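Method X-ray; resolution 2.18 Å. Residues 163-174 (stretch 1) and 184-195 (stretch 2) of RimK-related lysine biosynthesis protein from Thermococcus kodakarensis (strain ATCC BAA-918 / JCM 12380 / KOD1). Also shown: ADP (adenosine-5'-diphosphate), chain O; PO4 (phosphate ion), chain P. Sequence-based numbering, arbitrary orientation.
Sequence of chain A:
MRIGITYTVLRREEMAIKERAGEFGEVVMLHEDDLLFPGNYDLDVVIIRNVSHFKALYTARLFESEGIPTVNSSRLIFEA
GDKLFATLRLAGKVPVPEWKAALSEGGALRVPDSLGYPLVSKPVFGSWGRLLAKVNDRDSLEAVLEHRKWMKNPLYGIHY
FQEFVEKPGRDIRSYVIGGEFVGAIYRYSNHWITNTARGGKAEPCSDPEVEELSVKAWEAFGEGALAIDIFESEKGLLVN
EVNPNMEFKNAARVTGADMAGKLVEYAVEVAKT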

# COMPACT_ATOMS: atom_id res chain seq x y z
N GLU A 163 53.03 23.46 -3.48
CA GLU A 163 54.46 23.74 -3.38
C GLU A 163 54.77 24.23 -1.97
O GLU A 163 53.97 24.95 -1.37
CB GLU A 163 54.88 24.82 -4.39
CG GLU A 163 54.28 26.19 -4.12
CD GLU A 163 54.67 27.24 -5.15
OE1 GLU A 163 55.73 27.10 -5.79
OE2 GLU A 163 53.91 28.20 -5.34
N PHE A 164 55.93 23.86 -1.43
CA PHE A 164 56.37 24.44 -0.16
C PHE A 164 56.81 25.88 -0.41
O PHE A 164 57.72 26.13 -1.20
CB PHE A 164 57.50 23.64 0.47
CG PHE A 164 58.05 24.25 1.74
CD1 PHE A 164 57.34 24.16 2.93
CD2 PHE A 164 59.27 24.90 1.74
CE1 PHE A 164 57.84 24.71 4.10
CE2 PHE A 164 59.78 25.45 2.91
CZ PHE A 164 59.06 25.37 4.09
N VAL A 165 56.14 26.82 0.25
CA VAL A 165 56.49 28.22 0.12
C VAL A 165 57.46 28.61 1.23
O VAL A 165 57.20 28.34 2.41
CB VAL A 165 55.23 29.10 0.15
CG1 VAL A 165 55.62 30.57 0.05
CG2 VAL A 165 54.29 28.71 -0.98
N GLU A 166 58.58 29.23 0.85
CA GLU A 166 59.59 29.68 1.80
C GLU A 166 59.17 31.05 2.32
O GLU A 166 59.40 32.06 1.66
CB GLU A 166 60.97 29.75 1.16
CG GLU A 166 61.51 28.38 0.74
CD GLU A 166 62.86 28.46 0.05
OE1 GLU A 166 63.12 27.62 -0.83
OE2 GLU A 166 63.67 29.36 0.38
N LYS A 167 58.56 31.06 3.49
CA LYS A 167 58.02 32.27 4.08
C LYS A 167 59.07 32.82 5.02
O LYS A 167 59.93 32.07 5.49
CB LYS A 167 56.74 31.96 4.88
CG LYS A 167 55.74 31.04 4.18
CD LYS A 167 54.48 30.79 5.01
CE LYS A 167 54.73 30.09 6.35
NZ LYS A 167 55.31 28.72 6.24
N PRO A 168 59.01 34.13 5.32
CA PRO A 168 60.00 34.74 6.22
C PRO A 168 59.66 34.57 7.71
O PRO A 168 59.46 35.55 8.41
CB PRO A 168 59.97 36.22 5.81
CG PRO A 168 58.57 36.44 5.34
CD PRO A 168 58.08 35.13 4.77
N GLY A 169 59.58 33.32 8.17
CA GLY A 169 59.32 33.02 9.59
C GLY A 169 57.94 33.38 10.10
O GLY A 169 57.71 33.43 11.30
N ARG A 170 56.99 33.60 9.18
CA ARG A 170 55.65 34.07 9.54
C ARG A 170 54.71 33.95 8.36
O ARG A 170 55.13 33.84 7.22
CB ARG A 170 55.69 35.54 9.96
CG ARG A 170 56.00 36.47 8.79
CD ARG A 170 56.38 37.87 9.21
NE ARG A 170 56.45 38.76 8.06
CZ ARG A 170 56.78 40.05 8.11
NH1 ARG A 170 57.09 40.63 9.27
NH2 ARG A 170 56.81 40.78 7.00
N ASP A 171 53.42 34.01 8.65
CA ASP A 171 52.44 34.24 7.60
C ASP A 171 51.46 35.30 8.07
O ASP A 171 51.67 35.92 9.12
CB ASP A 171 51.79 32.94 7.14
CG ASP A 171 50.70 32.44 8.06
OD1 ASP A 171 50.67 32.81 9.25
OD2 ASP A 171 49.87 31.64 7.59
N ILE A 172 50.43 35.54 7.27
CA ILE A 172 49.54 36.68 7.50
C ILE A 172 48.13 36.17 7.64
O ILE A 172 47.70 35.29 6.90
CB ILE A 172 49.61 37.69 6.32
CG1 ILE A 172 50.99 38.37 6.32
CG2 ILE A 172 48.49 38.73 6.40
CD1 ILE A 172 51.38 38.90 4.94
N ARG A 173 47.41 36.71 8.61
CA ARG A 173 46.03 36.39 8.83
C ARG A 173 45.22 37.68 8.78
O ARG A 173 45.41 38.54 9.63
CB ARG A 173 45.89 35.70 10.18
CG ARG A 173 44.47 35.61 10.67
CD ARG A 173 43.61 34.77 9.73
NE ARG A 173 42.65 34.04 10.55
CZ ARG A 173 42.54 32.72 10.65
NH1 ARG A 173 43.27 31.88 9.94
NH2 ARG A 173 41.60 32.26 11.46
N SER A 174 44.33 37.80 7.80
CA SER A 174 43.49 38.98 7.67
C SER A 174 42.01 38.62 7.77
O SER A 174 41.63 37.45 7.68
CB SER A 174 43.76 39.70 6.34
OG SER A 174 43.42 38.87 5.24
N ALA A 184 44.41 42.86 10.14
CA ALA A 184 45.35 41.79 9.85
C ALA A 184 46.47 41.71 10.87
O ALA A 184 46.84 42.71 11.50
CB ALA A 184 45.94 41.95 8.46
N ILE A 185 47.01 40.49 11.01
CA ILE A 185 48.15 40.20 11.88
C ILE A 185 49.18 39.36 11.15
O ILE A 185 48.86 38.68 10.17
CB ILE A 185 47.73 39.41 13.13
CG1 ILE A 185 47.03 38.09 12.74
CG2 ILE A 185 46.82 40.25 14.01
CD1 ILE A 185 46.90 37.10 13.88
N TYR A 186 50.42 39.42 11.62
CA TYR A 186 51.40 38.41 11.30
C TYR A 186 51.25 37.31 12.36
O TYR A 186 50.91 37.61 13.50
CB TYR A 186 52.82 38.98 11.31
CG TYR A 186 53.07 40.05 10.26
CD1 TYR A 186 53.15 39.73 8.92
CD2 TYR A 186 53.24 41.39 10.63
CE1 TYR A 186 53.38 40.71 7.96
CE2 TYR A 186 53.46 42.38 9.69
CZ TYR A 186 53.53 42.03 8.36
OH TYR A 186 53.75 43.00 7.41
N ARG A 187 51.47 36.06 11.96
CA ARG A 187 51.63 34.95 12.89
C ARG A 187 53.06 34.43 12.78
O ARG A 187 53.41 33.79 11.78
CB ARG A 187 50.63 33.83 12.57
CG ARG A 187 49.17 34.22 12.74
CD ARG A 187 48.22 33.06 12.46
NE ARG A 187 48.21 32.68 11.04
CZ ARG A 187 47.28 31.92 10.46
NH1 ARG A 187 46.24 31.44 11.14
NH2 ARG A 187 47.37 31.66 9.17
N TYR A 188 53.88 34.72 13.79
CA TYR A 188 55.30 34.34 13.81
C TYR A 188 55.51 32.97 14.45
O TYR A 188 54.86 32.62 15.43
CB TYR A 188 56.13 35.37 14.60
CG TYR A 188 56.38 36.69 13.89
CD1 TYR A 188 57.45 36.84 13.01
CD2 TYR A 188 55.54 37.79 14.09
CE1 TYR A 188 57.68 38.04 12.36
CE2 TYR A 188 55.77 38.99 13.44
CZ TYR A 188 56.84 39.11 12.57
OH TYR A 188 57.07 40.29 11.93
N SER A 189 56.47 32.22 13.91
CA SER A 189 56.86 30.94 14.50
C SER A 189 58.23 30.56 13.98
O SER A 189 58.59 30.91 12.86
CB SER A 189 55.85 29.84 14.16
OG SER A 189 56.22 28.59 14.72
N ASN A 190 59.00 29.85 14.79
CA ASN A 190 60.22 29.23 14.27
C ASN A 190 59.96 27.84 13.67
O ASN A 190 60.87 27.21 13.17
CB ASN A 190 61.37 29.23 15.30
CG ASN A 190 60.92 28.84 16.70
OD1 ASN A 190 61.37 29.44 17.68
ND2 ASN A 190 60.03 27.85 16.79
N HIS A 191 58.71 27.38 13.71
CA HIS A 191 58.29 26.24 12.89
C HIS A 191 57.57 26.78 11.64
O HIS A 191 56.92 27.83 11.71
CB HIS A 191 57.39 25.30 13.69
CG HIS A 191 57.27 23.93 13.10
ND1 HIS A 191 56.19 23.52 12.36
CD2 HIS A 191 58.11 22.86 13.15
CE1 HIS A 191 56.36 22.27 11.98
NE2 HIS A 191 57.52 21.85 12.44
N TRP A 192 57.68 26.06 10.51
CA TRP A 192 57.02 26.47 9.25
C TRP A 192 55.48 26.51 9.33
O TRP A 192 54.84 27.22 8.54
CB TRP A 192 57.47 25.60 8.06
CG TRP A 192 56.97 24.19 8.08
CD1 TRP A 192 57.53 23.14 8.73
CD2 TRP A 192 55.80 23.68 7.41
NE1 TRP A 192 56.80 22.00 8.51
CE2 TRP A 192 55.73 22.30 7.71
CE3 TRP A 192 54.81 24.25 6.61
CZ2 TRP A 192 54.71 21.48 7.23
CZ3 TRP A 192 53.80 23.43 6.11
CH2 TRP A 192 53.75 22.06 6.43
N ILE A 193 54.90 25.77 10.27
CA ILE A 193 53.47 25.85 10.58
C ILE A 193 53.23 26.91 11.66
O ILE A 193 53.62 26.74 12.82
CB ILE A 193 52.91 24.48 11.06
CG1 ILE A 193 53.20 23.39 10.02
CG2 ILE A 193 51.41 24.58 11.30
CD1 ILE A 193 53.04 21.97 10.55
N THR A 194 52.57 28.01 11.28
CA THR A 194 52.47 29.20 12.13
C THR A 194 51.15 29.40 12.89
O THR A 194 50.98 30.43 13.51
CB THR A 194 52.64 30.48 11.27
OG1 THR A 194 51.64 30.48 10.24
CG2 THR A 194 54.01 30.54 10.64
N ASN A 195 50.22 28.45 12.85
CA ASN A 195 48.89 28.70 13.45
C ASN A 195 49.08 29.11 14.92
O ASN A 195 49.95 28.54 15.60
CB ASN A 195 47.97 27.47 13.44
CG ASN A 195 47.60 26.99 12.04
OD1 ASN A 195 46.45 27.14 11.58
ND2 ASN A 195 48.53 26.33 11.40
PB ADP O . 44.89 25.07 8.36
O1B ADP O . 45.38 26.32 9.04
O2B ADP O . 45.18 23.80 9.13
O3B ADP O . 43.46 25.10 7.88
PA ADP O . 46.78 25.97 6.36
O1A ADP O . 46.38 27.39 6.74
O2A ADP O . 46.85 25.69 4.90
O3A ADP O . 45.82 24.88 7.05
O5' ADP O . 48.20 25.63 7.01
C5' ADP O . 48.52 25.97 8.34
C4' ADP O . 49.83 26.74 8.37
O4' ADP O . 50.88 25.92 7.84
C3' ADP O . 49.85 28.03 7.57
O3' ADP O . 49.40 29.15 8.35
C2' ADP O . 51.31 28.13 7.19
O2' ADP O . 52.10 28.69 8.24
C1' ADP O . 51.75 26.69 7.03
N9 ADP O . 51.62 26.27 5.63
C8 ADP O . 50.54 25.70 5.06
N7 ADP O . 50.74 25.45 3.76
C5 ADP O . 51.98 25.90 3.47
C6 ADP O . 52.83 25.94 2.29
N6 ADP O . 52.39 25.45 1.11
N1 ADP O . 54.06 26.47 2.42
C2 ADP O . 54.51 26.96 3.59
N3 ADP O . 53.80 26.96 4.71
C4 ADP O . 52.55 26.45 4.71
P PO4 P . 43.16 28.15 10.64
O1 PO4 P . 44.33 28.72 9.88
O2 PO4 P . 43.57 27.66 12.02
O3 PO4 P . 42.13 29.24 10.79
O4 PO4 P . 42.59 26.97 9.91

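Residues 170-174 and 184-188 form neighbouring antiparallel strands, and the two stretches together bury 876 Å² of surface. Asp-171 and Arg-187 face each other as a hydrogen-bonded pair, with Asp-171 N giving to Arg-187 O (3.1 Å) and Arg-187 N to Asp-171 O (2.9 Å). Two residues on, Arg-173 N to Ile-185 O and Ile-185 N to Arg-173 O, both 2.9 Å, repeat the pattern. Beyond the strand ends, Ser-189 N still reaches Gly-169 O (3.1 Å, nearly linear).

On the face bearing Arg-170, Ile-172, Tyr-186 and Tyr-188, the guanidinium of Arg-170 lies flat on the Tyr-186 ring, its CZ 3.8 Å from the ring centroid, a cation-pi stack. This leaves the guanidinium edge free for hydrogen bonds: NH1 gives to Tyr-188 OH (2.7 Å), while NE and NH2 are satisfied elsewhere in the structure.

The other face is more polar. The carboxylate of Asp-171 takes two bonds from Arg-187, NE to OD1 and NH2 to OD2 (both 3.0 Å), forming a bidentate salt bridge. OD1 also accepts from Thr-194 OG1 (2.7 Å), and OD2 from the ribose O3' of ADP (2.6 Å), so both oxygens are doubly engaged. Thr-194 OG1 in turn accepts from ADP O2' (2.7 Å). Arg-173 NH1 and Arg-187 NH1 approach to 3.2 Å; both are donors, so no hydrogen bond joins them. The phosphate ion lies beside this like-charged pair, and its O3 accepts from Arg-173 NH1 (3.0 Å).

Before the strand, Lys-167 NZ gives to Trp-192 O and to ADP N3, each at 2.8 Å, tying both stretches to the nucleotide. Phe-164 turns its edge toward the face of Trp-192, with CE1 4.0 Å from CE3, adding an apolar contact.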